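Local structure of alpha-amylase inhibitor 0.19 (Triticum aestivum, 1HSS) at residues Ala19-Leu24 with Asp62-Glu67; Gln44-Ser49 with Cys99-Val104; Thr91-Thr96 with Lys116-Tyr121. The protein inhibits alpha-amylases as a homodimeric, disulfide-rich member of the cereal trypsin/alpha-amylase inhibitor family of wheat kernels. One frame throughout, in Å; residues are numbered along the deposited sequence.

Contact 1: Ala19-Leu24 with Asp62-Glu67; sequences ACRPLL and DSMYKE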
ATOM      1  N   ALA A  19       6.067   4.793 -16.476  1.00 21.30           N
ATOM      2  CA  ALA A  19       5.369   3.515 -16.530  1.00 19.68           C
ATOM      3  C   ALA A  19       4.447   3.307 -15.342  1.00 17.45           C
ATOM      4  O   ALA A  19       3.561   2.469 -15.376  1.00 18.48           O
ATOM      5  CB  ALA A  19       6.369   2.407 -16.585  1.00 18.76           C
ATOM      6  N   CYS A  20       4.669   4.055 -14.274  1.00 17.62           N
ATOM      7  CA  CYS A  20       3.873   3.868 -13.076  1.00 18.26           C
ATOM      8  C   CYS A  20       2.625   4.715 -13.083  1.00 18.33           C
ATOM      9  O   CYS A  20       1.711   4.481 -12.305  1.00 19.30           O
ATOM     10  CB  CYS A  20       4.701   4.160 -11.813  1.00 18.90           C
ATOM     11  SG  CYS A  20       6.094   3.011 -11.587  1.00 18.28           S
ATOM     12  N   ARG A  21       2.579   5.691 -13.973  1.00 18.42           N
ATOM     13  CA  ARG A  21       1.469   6.616 -14.006  1.00 21.39           C
ATOM     14  C   ARG A  21       0.193   5.915 -14.473  1.00 24.09           C
ATOM     15  O   ARG A  21      -0.869   6.051 -13.860  1.00 23.43           O
ATOM     16  CB  ARG A  21       1.837   7.822 -14.886  1.00 19.78           C
ATOM     17  CG  ARG A  21       2.769   8.767 -14.141  1.00 23.16           C
ATOM     18  CD  ARG A  21       3.969   9.301 -14.894  1.00 31.03           C
ATOM     19  NE  ARG A  21       3.828  10.732 -15.137  1.00 33.18           N
ATOM     20  CZ  ARG A  21       4.552  11.707 -14.585  1.00 28.86           C
ATOM     21  NH1 ARG A  21       5.752  11.489 -14.080  1.00 27.77           N
ATOM     22  NH2 ARG A  21       4.144  12.954 -14.741  1.00 32.58           N
ATOM     23  N   PRO A  22       0.302   5.053 -15.491  1.00 23.88           N
ATOM     24  CA  PRO A  22      -0.869   4.267 -15.871  1.00 21.22           C
ATOM     25  C   PRO A  22      -1.271   3.217 -14.832  1.00 21.54           C
ATOM     26  O   PRO A  22      -2.439   2.919 -14.673  1.00 23.51           O
ATOM     27  CB  PRO A  22      -0.446   3.634 -17.199  1.00 24.52           C
ATOM     28  CG  PRO A  22       1.038   3.733 -17.219  1.00 24.88           C
ATOM     29  CD  PRO A  22       1.315   5.031 -16.556  1.00 22.39           C
ATOM     30  N   LEU A  23      -0.301   2.654 -14.129  1.00 22.89           N
ATOM     31  CA  LEU A  23      -0.578   1.745 -13.034  1.00 19.32           C
ATOM     32  C   LEU A  23      -1.429   2.416 -11.960  1.00 19.16           C
ATOM     33  O   LEU A  23      -2.439   1.870 -11.546  1.00 20.69           O
ATOM     34  CB  LEU A  23       0.728   1.280 -12.414  1.00 20.09           C
ATOM     35  CG  LEU A  23       0.517   0.416 -11.173  1.00 22.22           C
ATOM     36  CD1 LEU A  23      -0.160  -0.868 -11.593  1.00 24.39           C
ATOM     37  CD2 LEU A  23       1.844   0.108 -10.490  1.00 19.93           C
ATOM     38  N   LEU A  24      -0.994   3.587 -11.494  1.00 20.16           N
ATOM     39  CA  LEU A  24      -1.697   4.352 -10.461  1.00 18.99           C
ATOM     40  C   LEU A  24      -3.143   4.731 -10.847  1.00 21.80           C
ATOM     41  O   LEU A  24      -4.051   4.660 -10.025  1.00 24.28           O
ATOM     42  CB  LEU A  24      -0.881   5.608 -10.112  1.00 14.47           C
ATOM     43  CG  LEU A  24      -1.519   6.601  -9.132  1.00 18.07           C
ATOM     44  CD1 LEU A  24      -1.941   5.899  -7.827  1.00 15.68           C
ATOM     45  CD2 LEU A  24      -0.555   7.720  -8.853  1.00 15.18           C
ATOM     46  N   ASP A  62       3.087  14.439  -7.721  1.00 26.34           N
ATOM     47  CA  ASP A  62       3.073  15.886  -7.819  1.00 30.02           C
ATOM     48  C   ASP A  62       2.917  16.361  -9.278  1.00 29.36           C
ATOM     49  O   ASP A  62       2.024  17.139  -9.594  1.00 30.32           O
ATOM     50  CB  ASP A  62       4.359  16.441  -7.183  1.00 33.43           C
ATOM     51  CG  ASP A  62       4.374  17.965  -7.106  1.00 37.20           C
ATOM     52  OD1 ASP A  62       3.671  18.540  -6.242  1.00 36.46           O
ATOM     53  OD2 ASP A  62       5.101  18.588  -7.910  1.00 35.75           O
ATOM     54  N   SER A  63       3.710  15.803 -10.187  1.00 26.79           N
ATOM     55  CA  SER A  63       3.538  16.077 -11.618  1.00 28.60           C
ATOM     56  C   SER A  63       2.132  15.766 -12.144  1.00 28.95           C
ATOM     57  O   SER A  63       1.588  16.518 -12.945  1.00 32.03           O
ATOM     58  CB  SER A  63       4.550  15.289 -12.450  1.00 27.27           C
ATOM     59  OG  SER A  63       5.857  15.483 -11.960  1.00 37.77           O
ATOM     60  N   MET A  64       1.580  14.618 -11.766  1.00 28.24           N
ATOM     61  CA  MET A  64       0.246  14.242 -12.202  1.00 28.91           C
ATOM     62  C   MET A  64      -0.821  15.231 -11.752  1.00 31.08           C
ATOM     63  O   MET A  64      -1.666  15.643 -12.537  1.00 28.21           O
ATOM     64  CB  MET A  64      -0.075  12.833 -11.709  1.00 25.22           C
ATOM     65  CG  MET A  64       0.811  11.822 -12.386  1.00 20.61           C
ATOM     66  SD  MET A  64       0.466  10.116 -12.024  1.00 27.26           S
ATOM     67  CE  MET A  64      -0.960   9.852 -12.968  1.00 22.08           C
ATOM     68  N   TYR A  65      -0.702  15.696 -10.518  1.00 34.97           N
ATOM     69  CA  TYR A  65      -1.625  16.683  -9.975  1.00 39.94           C
ATOM     70  C   TYR A  65      -1.428  18.077 -10.522  1.00 46.82           C
ATOM     71  O   TYR A  65      -2.381  18.840 -10.644  1.00 46.68           O
ATOM     72  CB  TYR A  65      -1.502  16.723  -8.467  1.00 35.98           C
ATOM     73  CG  TYR A  65      -2.442  15.774  -7.817  1.00 35.98           C
ATOM     74  CD1 TYR A  65      -3.779  15.765  -8.171  1.00 36.76           C
ATOM     75  CD2 TYR A  65      -2.007  14.890  -6.850  1.00 34.43           C
ATOM     76  CE1 TYR A  65      -4.671  14.908  -7.563  1.00 38.07           C
ATOM     77  CE2 TYR A  65      -2.888  14.018  -6.240  1.00 37.69           C
ATOM     78  CZ  TYR A  65      -4.224  14.042  -6.593  1.00 39.17           C
ATOM     79  OH  TYR A  65      -5.135  13.276  -5.911  1.00 39.31           O
ATOM     80  N   LYS A  66      -0.178  18.412 -10.818  1.00 56.61           N
ATOM     81  CA  LYS A  66       0.179  19.738 -11.309  1.00 65.99           C
ATOM     82  C   LYS A  66      -0.034  19.911 -12.807  1.00 72.58           C
ATOM     83  O   LYS A  66      -0.079  21.036 -13.303  1.00 75.71           O
ATOM     84  CB  LYS A  66       1.630  20.052 -10.959  1.00 64.84           C
ATOM     85  CG  LYS A  66       1.783  21.131  -9.903  1.00 71.09           C
ATOM     86  CD  LYS A  66       2.238  20.568  -8.564  1.00 74.76           C
ATOM     87  CE  LYS A  66       1.345  21.043  -7.418  1.00 77.35           C
ATOM     88  NZ  LYS A  66      -0.037  20.475  -7.502  1.00 78.99           N
ATOM     89  N   GLU A  67      -0.137  18.800 -13.527  1.00 79.83           N
ATOM     90  CA  GLU A  67      -0.608  18.832 -14.905  1.00 88.57           C
ATOM     91  C   GLU A  67      -2.143  18.737 -14.970  1.00 92.25           C
ATOM     92  O   GLU A  67      -2.797  19.565 -15.623  1.00 93.20           O
ATOM     93  CB  GLU A  67       0.038  17.703 -15.718  1.00 92.04           C
ATOM     94  CG  GLU A  67      -0.414  17.622 -17.187  1.00  0.63           C
ATOM     95  CD  GLU A  67      -0.502  18.990 -17.886  1.00  0.93           C
ATOM     96  OE1 GLU A  67       0.539  19.682 -17.992  1.00  0.19           O
ATOM     97  OE2 GLU A  67      -1.613  19.359 -18.354  1.00  0.10           O
TER

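Contact 2: Gln44-Ser49 with Cys99-Val104; sequences QLAHIS and CRLPIV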
ATOM      1  N   GLN A  44      11.102   0.124 -13.634  1.00 20.11           N
ATOM      2  CA  GLN A  44      11.516   1.505 -13.398  1.00 19.82           C
ATOM      3  C   GLN A  44      11.815   1.846 -11.927  1.00 21.74           C
ATOM      4  O   GLN A  44      12.819   2.497 -11.643  1.00 25.57           O
ATOM      5  CB  GLN A  44      10.452   2.462 -13.941  1.00 27.07           C
ATOM      6  CG  GLN A  44      10.740   2.970 -15.346  1.00 31.75           C
ATOM      7  CD  GLN A  44       9.565   3.707 -16.000  1.00 32.54           C
ATOM      8  OE1 GLN A  44       8.662   4.226 -15.332  1.00 30.71           O
ATOM      9  NE2 GLN A  44       9.579   3.748 -17.322  1.00 31.40           N
ATOM     10  N   LEU A  45      10.971   1.399 -10.993  1.00 20.23           N
ATOM     11  CA  LEU A  45      11.257   1.558  -9.563  1.00 19.53           C
ATOM     12  C   LEU A  45      12.523   0.822  -9.120  1.00 19.58           C
ATOM     13  O   LEU A  45      13.336   1.380  -8.387  1.00 21.55           O
ATOM     14  CB  LEU A  45      10.080   1.092  -8.704  1.00 14.90           C
ATOM     15  CG  LEU A  45       9.041   2.155  -8.328  1.00 16.69           C
ATOM     16  CD1 LEU A  45       7.854   1.508  -7.659  1.00 14.49           C
ATOM     17  CD2 LEU A  45       9.663   3.225  -7.430  1.00 15.83           C
ATOM     18  N   ALA A  46      12.733  -0.385  -9.651  1.00 19.62           N
ATOM     19  CA  ALA A  46      13.872  -1.230  -9.283  1.00 18.03           C
ATOM     20  C   ALA A  46      15.220  -0.551  -9.536  1.00 20.55           C
ATOM     21  O   ALA A  46      16.170  -0.731  -8.772  1.00 20.80           O
ATOM     22  CB  ALA A  46      13.806  -2.552 -10.041  1.00 19.84           C
ATOM     23  N   HIS A  47      15.282   0.289 -10.561  1.00 22.49           N
ATOM     24  CA  HIS A  47      16.524   0.975 -10.911  1.00 28.19           C
ATOM     25  C   HIS A  47      16.875   2.156 -10.018  1.00 27.75           C
ATOM     26  O   HIS A  47      18.010   2.614 -10.005  1.00 31.89           O
ATOM     27  CB  HIS A  47      16.474   1.453 -12.353  1.00 37.46           C
ATOM     28  CG  HIS A  47      16.260   0.351 -13.337  1.00 52.33           C
ATOM     29  ND1 HIS A  47      15.962   0.582 -14.664  1.00 62.49           N
ATOM     30  CD2 HIS A  47      16.254  -0.994 -13.177  1.00 54.68           C
ATOM     31  CE1 HIS A  47      15.790  -0.574 -15.282  1.00 63.45           C
ATOM     32  NE2 HIS A  47      15.963  -1.546 -14.401  1.00 62.09           N
ATOM     33  N   ILE A  48      15.884   2.699  -9.338  1.00 24.86           N
ATOM     34  CA  ILE A  48      16.117   3.782  -8.406  1.00 25.18           C
ATOM     35  C   ILE A  48      16.529   3.176  -7.073  1.00 25.64           C
ATOM     36  O   ILE A  48      16.119   2.057  -6.753  1.00 25.69           O
ATOM     37  CB  ILE A  48      14.832   4.647  -8.256  1.00 23.75           C
ATOM     38  CG1 ILE A  48      14.480   5.234  -9.633  1.00 23.25           C
ATOM     39  CG2 ILE A  48      15.033   5.755  -7.212  1.00 22.08           C
ATOM     40  CD1 ILE A  48      13.073   5.757  -9.760  1.00 23.87           C
ATOM     41  N   SER A  49      17.442   3.843  -6.368  1.00 25.18           N
ATOM     42  CA  SER A  49      17.949   3.329  -5.101  1.00 25.01           C
ATOM     43  C   SER A  49      16.876   3.300  -4.018  1.00 23.27           C
ATOM     44  O   SER A  49      15.939   4.093  -4.040  1.00 22.40           O
ATOM     45  CB  SER A  49      19.148   4.164  -4.647  1.00 24.87           C
ATOM     46  OG  SER A  49      18.827   4.970  -3.535  1.00 30.58           O
ATOM     47  N   CYS A  99       5.225  -3.836  -5.739  1.00 20.46           N
ATOM     48  CA  CYS A  99       6.439  -4.278  -6.436  1.00 19.44           C
ATOM     49  C   CYS A  99       7.423  -5.093  -5.566  1.00 19.03           C
ATOM     50  O   CYS A  99       8.407  -5.625  -6.083  1.00 19.91           O
ATOM     51  CB  CYS A  99       7.205  -3.081  -7.035  1.00 18.69           C
ATOM     52  SG  CYS A  99       6.449  -2.196  -8.444  1.00 19.76           S
ATOM     53  N   ARG A 100       7.145  -5.230  -4.272  1.00 20.57           N
ATOM     54  CA  ARG A 100       8.062  -5.866  -3.311  1.00 23.28           C
ATOM     55  C   ARG A 100       9.469  -5.238  -3.327  1.00 22.95           C
ATOM     56  O   ARG A 100      10.482  -5.935  -3.207  1.00 23.27           O
ATOM     57  CB  ARG A 100       8.160  -7.390  -3.530  1.00 25.40           C
ATOM     58  CG  ARG A 100       7.021  -8.011  -4.315  1.00 30.60           C
ATOM     59  CD  ARG A 100       5.985  -8.662  -3.447  1.00 42.03           C
ATOM     60  NE  ARG A 100       5.364  -9.777  -4.155  1.00 52.00           N
ATOM     61  CZ  ARG A 100       5.949 -10.957  -4.328  1.00 60.80           C
ATOM     62  NH1 ARG A 100       7.116 -11.226  -3.739  1.00 62.23           N
ATOM     63  NH2 ARG A 100       5.343 -11.888  -5.046  1.00 59.01           N
ATOM     64  N   LEU A 101       9.505  -3.910  -3.403  1.00 20.89           N
ATOM     65  CA  LEU A 101      10.750  -3.161  -3.420  1.00 18.38           C
ATOM     66  C   LEU A 101      10.841  -2.377  -2.112  1.00 17.94           C
ATOM     67  O   LEU A 101       9.941  -1.613  -1.780  1.00 19.97           O
ATOM     68  CB  LEU A 101      10.774  -2.199  -4.616  1.00 17.02           C
ATOM     69  CG  LEU A 101      11.476  -2.462  -5.958  1.00 18.10           C
ATOM     70  CD1 LEU A 101      11.943  -3.871  -6.087  1.00 15.50           C
ATOM     71  CD2 LEU A 101      10.559  -2.081  -7.099  1.00 14.66           C
ATOM     72  N   PRO A 102      11.874  -2.654  -1.294  1.00 18.44           N
ATOM     73  CA  PRO A 102      12.036  -1.897  -0.049  1.00 19.63           C
ATOM     74  C   PRO A 102      12.599  -0.492  -0.254  1.00 21.00           C
ATOM     75  O   PRO A 102      13.192  -0.160  -1.288  1.00 20.94           O
ATOM     76  CB  PRO A 102      12.971  -2.781   0.793  1.00 21.67           C
ATOM     77  CG  PRO A 102      13.771  -3.529  -0.215  1.00 21.85           C
ATOM     78  CD  PRO A 102      12.851  -3.758  -1.391  1.00 16.85           C
ATOM     79  N   ILE A 103      12.289   0.358   0.704  1.00 19.57           N
ATOM     80  CA  ILE A 103      12.719   1.740   0.689  1.00 19.94           C
ATOM     81  C   ILE A 103      13.403   1.987   2.041  1.00 22.03           C
ATOM     82  O   ILE A 103      13.266   1.167   2.945  1.00 20.53           O
ATOM     83  CB  ILE A 103      11.484   2.682   0.469  1.00 16.34           C
ATOM     84  CG1 ILE A 103      10.398   2.431   1.519  1.00 18.44           C
ATOM     85  CG2 ILE A 103      10.837   2.371  -0.865  1.00 13.87           C
ATOM     86  CD1 ILE A 103      10.385   3.414   2.669  1.00 22.88           C
ATOM     87  N   VAL A 104      14.251   3.006   2.159  1.00 25.22           N
ATOM     88  CA  VAL A 104      14.690   3.374   3.497  1.00 28.80           C
ATOM     89  C   VAL A 104      13.983   4.628   3.994  1.00 28.45           C
ATOM     90  O   VAL A 104      13.792   5.581   3.237  1.00 28.81           O
ATOM     91  CB  VAL A 104      16.233   3.478   3.626  1.00 28.46           C
ATOM     92  CG1 VAL A 104      16.905   2.954   2.392  1.00 24.59           C
ATOM     93  CG2 VAL A 104      16.642   4.874   3.963  1.00 33.42           C
TER

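Contact 3: Thr91-Thr96 with Lys116-Tyr121; sequences TAASIT and KDVAAY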
ATOM      1  N   THR A  91      -2.615   4.862  -2.611  1.00 19.13           N
ATOM      2  CA  THR A  91      -2.181   3.918  -3.663  1.00 19.27           C
ATOM      3  C   THR A  91      -0.744   4.207  -4.165  1.00 17.66           C
ATOM      4  O   THR A  91       0.139   3.342  -4.146  1.00 18.22           O
ATOM      5  CB  THR A  91      -3.171   3.951  -4.870  1.00 15.76           C
ATOM      6  OG1 THR A  91      -4.493   3.683  -4.402  1.00 17.22           O
ATOM      7  CG2 THR A  91      -2.798   2.934  -5.935  1.00 14.03           C
ATOM      8  N   ALA A  92      -0.471   5.476  -4.427  1.00 16.18           N
ATOM      9  CA  ALA A  92       0.865   5.881  -4.800  1.00 17.40           C
ATOM     10  C   ALA A  92       1.917   5.521  -3.716  1.00 18.96           C
ATOM     11  O   ALA A  92       2.998   5.022  -4.036  1.00 19.71           O
ATOM     12  CB  ALA A  92       0.870   7.386  -5.107  1.00 16.86           C
ATOM     13  N   ALA A  93       1.549   5.659  -2.438  1.00 20.34           N
ATOM     14  CA  ALA A  93       2.436   5.370  -1.301  1.00 17.68           C
ATOM     15  C   ALA A  93       2.834   3.891  -1.184  1.00 19.91           C
ATOM     16  O   ALA A  93       3.787   3.556  -0.479  1.00 17.88           O
ATOM     17  CB  ALA A  93       1.769   5.828   0.011  1.00 17.20           C
ATOM     18  N   SER A  94       2.101   2.993  -1.837  1.00 19.47           N
ATOM     19  CA  SER A  94       2.348   1.562  -1.644  1.00 17.02           C
ATOM     20  C   SER A  94       2.635   0.816  -2.948  1.00 16.56           C
ATOM     21  O   SER A  94       2.707  -0.414  -2.967  1.00 18.55           O
ATOM     22  CB  SER A  94       1.144   0.937  -0.949  1.00 19.94           C
ATOM     23  OG  SER A  94      -0.026   1.214  -1.690  1.00 17.47           O
ATOM     24  N   ILE A  95       2.931   1.561  -4.005  1.00 14.24           N
ATOM     25  CA  ILE A  95       3.282   0.962  -5.309  1.00 16.51           C
ATOM     26  C   ILE A  95       4.586   0.158  -5.226  1.00 16.10           C
ATOM     27  O   ILE A  95       4.716  -0.942  -5.760  1.00 18.02           O
ATOM     28  CB  ILE A  95       3.416   2.052  -6.398  1.00 13.39           C
ATOM     29  CG1 ILE A  95       2.029   2.580  -6.774  1.00 11.69           C
ATOM     30  CG2 ILE A  95       4.148   1.496  -7.620  1.00 11.89           C
ATOM     31  CD1 ILE A  95       2.058   3.682  -7.821  1.00 21.20           C
ATOM     32  N   THR A  96       5.415   0.626  -4.312  1.00 17.44           N
ATOM     33  CA  THR A  96       6.703   0.058  -3.949  1.00 16.50           C
ATOM     34  C   THR A  96       6.524  -1.278  -3.127  1.00 18.15           C
ATOM     35  O   THR A  96       7.116  -2.325  -3.461  1.00 16.65           O
ATOM     36  CB  THR A  96       7.474   1.235  -3.217  1.00 16.03           C
ATOM     37  OG1 THR A  96       8.878   1.126  -3.413  1.00 21.41           O
ATOM     38  CG2 THR A  96       7.120   1.338  -1.786  1.00  6.50           C
ATOM     39  N   LYS A 116       5.588   6.929   3.472  1.00 22.67           N
ATOM     40  CA  LYS A 116       4.717   7.790   4.292  1.00 26.19           C
ATOM     41  C   LYS A 116       4.675   9.261   3.868  1.00 26.03           C
ATOM     42  O   LYS A 116       3.650   9.931   4.013  1.00 28.65           O
ATOM     43  CB  LYS A 116       5.085   7.691   5.776  1.00 26.54           C
ATOM     44  CG  LYS A 116       6.427   8.280   6.138  1.00 28.14           C
ATOM     45  CD  LYS A 116       6.713   8.058   7.613  1.00 33.85           C
ATOM     46  CE  LYS A 116       8.142   8.442   7.975  1.00 34.06           C
ATOM     47  NZ  LYS A 116       8.312   9.909   8.131  1.00 35.38           N
ATOM     48  N   ASP A 117       5.764   9.736   3.270  1.00 27.75           N
ATOM     49  CA  ASP A 117       5.819  11.091   2.720  1.00 27.85           C
ATOM     50  C   ASP A 117       4.848  11.290   1.544  1.00 25.30           C
ATOM     51  O   ASP A 117       4.106  12.267   1.512  1.00 21.77           O
ATOM     52  CB  ASP A 117       7.266  11.439   2.314  1.00 33.75           C
ATOM     53  CG  ASP A 117       7.915  10.387   1.369  1.00 35.48           C
ATOM     54  OD1 ASP A 117       7.824   9.159   1.626  1.00 31.48           O
ATOM     55  OD2 ASP A 117       8.612  10.807   0.413  1.00 39.83           O
ATOM     56  N   VAL A 118       4.718  10.260   0.711  1.00 24.71           N
ATOM     57  CA  VAL A 118       3.772  10.259  -0.403  1.00 22.21           C
ATOM     58  C   VAL A 118       2.315  10.122   0.065  1.00 22.66           C
ATOM     59  O   VAL A 118       1.414  10.700  -0.534  1.00 22.44           O
ATOM     60  CB  VAL A 118       4.111   9.115  -1.396  1.00 20.05           C
ATOM     61  CG1 VAL A 118       3.093   9.065  -2.537  1.00 14.90           C
ATOM     62  CG2 VAL A 118       5.510   9.299  -1.940  1.00 16.59           C
ATOM     63  N   ALA A 119       2.080   9.336   1.118  1.00 23.81           N
ATOM     64  CA  ALA A 119       0.743   9.205   1.708  1.00 26.24           C
ATOM     65  C   ALA A 119       0.223  10.513   2.340  1.00 28.81           C
ATOM     66  O   ALA A 119      -0.980  10.727   2.482  1.00 30.74           O
ATOM     67  CB  ALA A 119       0.740   8.087   2.741  1.00 21.82           C
ATOM     68  N   ALA A 120       1.143  11.399   2.683  1.00 28.49           N
ATOM     69  CA  ALA A 120       0.799  12.669   3.292  1.00 31.75           C
ATOM     70  C   ALA A 120       0.842  13.867   2.339  1.00 31.51           C
ATOM     71  O   ALA A 120       0.740  15.004   2.762  1.00 30.74           O
ATOM     72  CB  ALA A 120       1.708  12.913   4.463  1.00 30.16           C
ATOM     73  N   TYR A 121       1.056  13.611   1.060  1.00 34.79           N
ATOM     74  CA  TYR A 121       1.018  14.646   0.024  1.00 37.42           C
ATOM     75  C   TYR A 121      -0.214  15.583   0.163  1.00 43.26           C
ATOM     76  O   TYR A 121      -1.307  15.129   0.502  1.00 44.46           O
ATOM     77  CB  TYR A 121       1.046  13.945  -1.349  1.00 29.75           C
ATOM     78  CG  TYR A 121       1.073  14.854  -2.552  1.00 28.89           C
ATOM     79  CD1 TYR A 121      -0.111  15.335  -3.096  1.00 31.40           C
ATOM     80  CD2 TYR A 121       2.272  15.265  -3.112  1.00 25.18           C
ATOM     81  CE1 TYR A 121      -0.106  16.200  -4.141  1.00 30.99           C
ATOM     82  CE2 TYR A 121       2.294  16.136  -4.161  1.00 29.85           C
ATOM     83  CZ  TYR A 121       1.096  16.607  -4.670  1.00 32.98           C
ATOM     84  OH  TYR A 121       1.072  17.515  -5.706  1.00 33.83           O
TER

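Contact 1: Ala19-Leu24 with Asp62-Glu67
Arg21 and Met64 carry this contact, their side chains running past one another in opposite directions between two helical segments. The axes of 20-24 and 62-67 come no closer than 11.9 Å and are inclined at 73°, so the gap is bridged by long side chains rather than by backbone; even the nearest CA pair, Arg21 and Met64, is 7.9 Å apart.

The tight part is centred on the thioether. Met64 SD lies 3.4 Å from Arg21 CG and 3.9 Å from Arg21 CB, and the methyl CE ends beside the arginine's backbone, 3.9 Å from Arg21 O and 4.0 Å from Arg21 CB. The thioether chain is extended at chi2 (-175°) and folds only at its last torsion (chi3 75°), which brings CE round to the root of Arg21. On the inner side, Leu24 CD2 touches the same sulfur at 4.1 Å, so one divalent atom is packed by the aliphatic parts of two residues a helical turn apart.

Met64 and Leu24 are buried, whereas Arg21 and Ser63 are partly exposed, and on their side contacts are few. Bends at chi2 and chi3 carry the guanidinium of Arg21 over to Ser63, where NH2 meets CB closely, at 3.3 Å, but little else touches. The polar ends are bonded elsewhere, Arg21 NH1 to Ala16 O and Ser63 OG to Ser59 O of its own helix. Of the 207 Å² buried between the segments, Arg21 and Met64 supply most.

In this mainly helical fold, the contact joins helix 20-27 to the C-terminal end of helix 53-67. Met60 extends the same face of the latter helix toward Cys20, Arg21 and Leu24, Phe80 covers Leu24 and Met64 from a loop, Leu24 also reaches helix 85-92, and the Cys20-Cys41 disulfide ties helix 20-27 to helix 35-46.

Contact 2: Gln44-Ser49 with Cys99-Val104
Leu101 faces the last turn of helix 35-46 from an extended segment, with its CA 6.9 Å from that of Ala46, while the preceding Arg100 takes a positive phi (54°) in a Schellman motif that ends the helix before it and turns the chain into this position. Arg100 itself forms a salt bridge to Glu35 of the second subunit. Apolar side chains make the contact, with 147 Å² buried between the segments.

Leu101 presents one branch to the helix. Its CD2 methyl lies 3.6 Å from Leu45 CB and 3.8 Å from the backbone N of Ala46, so it rests against the base of one residue and the start of the next. The solvent-exposed methyl of Ala46 only grazes it, CB to Leu101 CD2 being 4.4 Å.

Leu45 makes a second contact with its other end: CD1 reaches Cys99 SG at 4.0 Å. Chi1 of -69° sets that sulfur anti to the carbonyl carbon of Cys99, beside the backbone N. Its disulfide with Cys42 covalently ties helix 35-46 to the 99-104 segment, and Leu45 packs beside the link.

Arg53 at the start of helix 53-67 is touched by Leu45 and Leu101, and its NH2 binds Pro102 O. Leu45 also packs on Ile95 of helix 95-98, and beyond Leu101 the chain enters strand 103-104, which pairs antiparallel with 111-112.

Contact 3: Thr91-Thr96 with Lys116-Tyr121
Val118 packs against the backbone and methyl groups of Ala92 and Ala93, where helix 85-92 gives way to a turn. The CA atoms of Ala93 and Val118 are only 5.1 Å apart, consistent with the small alanine side chains there.

Followed outward, the valine meets this surface in two steps. Its CB lies 4.1 Å from Ala93 CA and 4.3 Å from Ala93 CB, so the branch point already rests against the alanine. From there CG1 continues anti to the backbone N (chi1 178°) and enters the angle between two residues, 3.7 Å from the backbone N of Ala93 and 3.8 Å from Ala92 CB. The second methyl, CG2, branches off anti to the carbonyl carbon and makes no approach within 4.2 Å to the 91-96 segment; the contact is thus made by one branch.

Next to it the two alanine methyls meet directly, Ala93 CB and Ala119 CB being 3.7 Å apart. The Ala93 methyl is therefore flanked by successive residues of the 116-119 helix, Val118 and Ala119. On its own side, a type I beta turn from Ala92 to Ile95 sets Ala93 at a corner, and Ser94 N bonds to Thr91 O at 3.1 Å. The interface buries 144 Å² and three of its four touching residues are buried.

The contact lies at the dimer interface: Ala119 packs on Leu90 of the second subunit, and Ser94 on Ser94 of that subunit. Within the chain, the short C-terminal helix 116-119 is packed onto the turn between helices 85-92 and 95-98, anchored by a backbone bond between Ala93 and Cys115. The Cys54-Cys115 disulfide ties this end to helix 53-67, where Val118 also touches Tyr58, against whose ring Tyr121 sets its own edge-to-face.

Overall arrangement
Contact 1 joins helices 20-27 and 53-67, contact 2 joins helix 35-46 to the 99-104 segment, and contact 3 sets helix 116-119 against the junction of helices 85-92 and 95-98, the latter leading directly into 99-104. Contacts 1 and 2 lie on opposite sides of the chain's centre, about 17 Å apart between centres; contact 3 is about 12 Å from the first and 13 Å from the second. Contacts 1 and 2 interleave along the chain, as do 2 and 3, whereas contact 1 closes before contact 3 opens. Probable hydrogen bonds (Gln44-Ala19, Asp62-Tyr121, Leu101-Thr96) link them into one disulfide-braced unit, with contacts 2 and 3 also touching the second subunit.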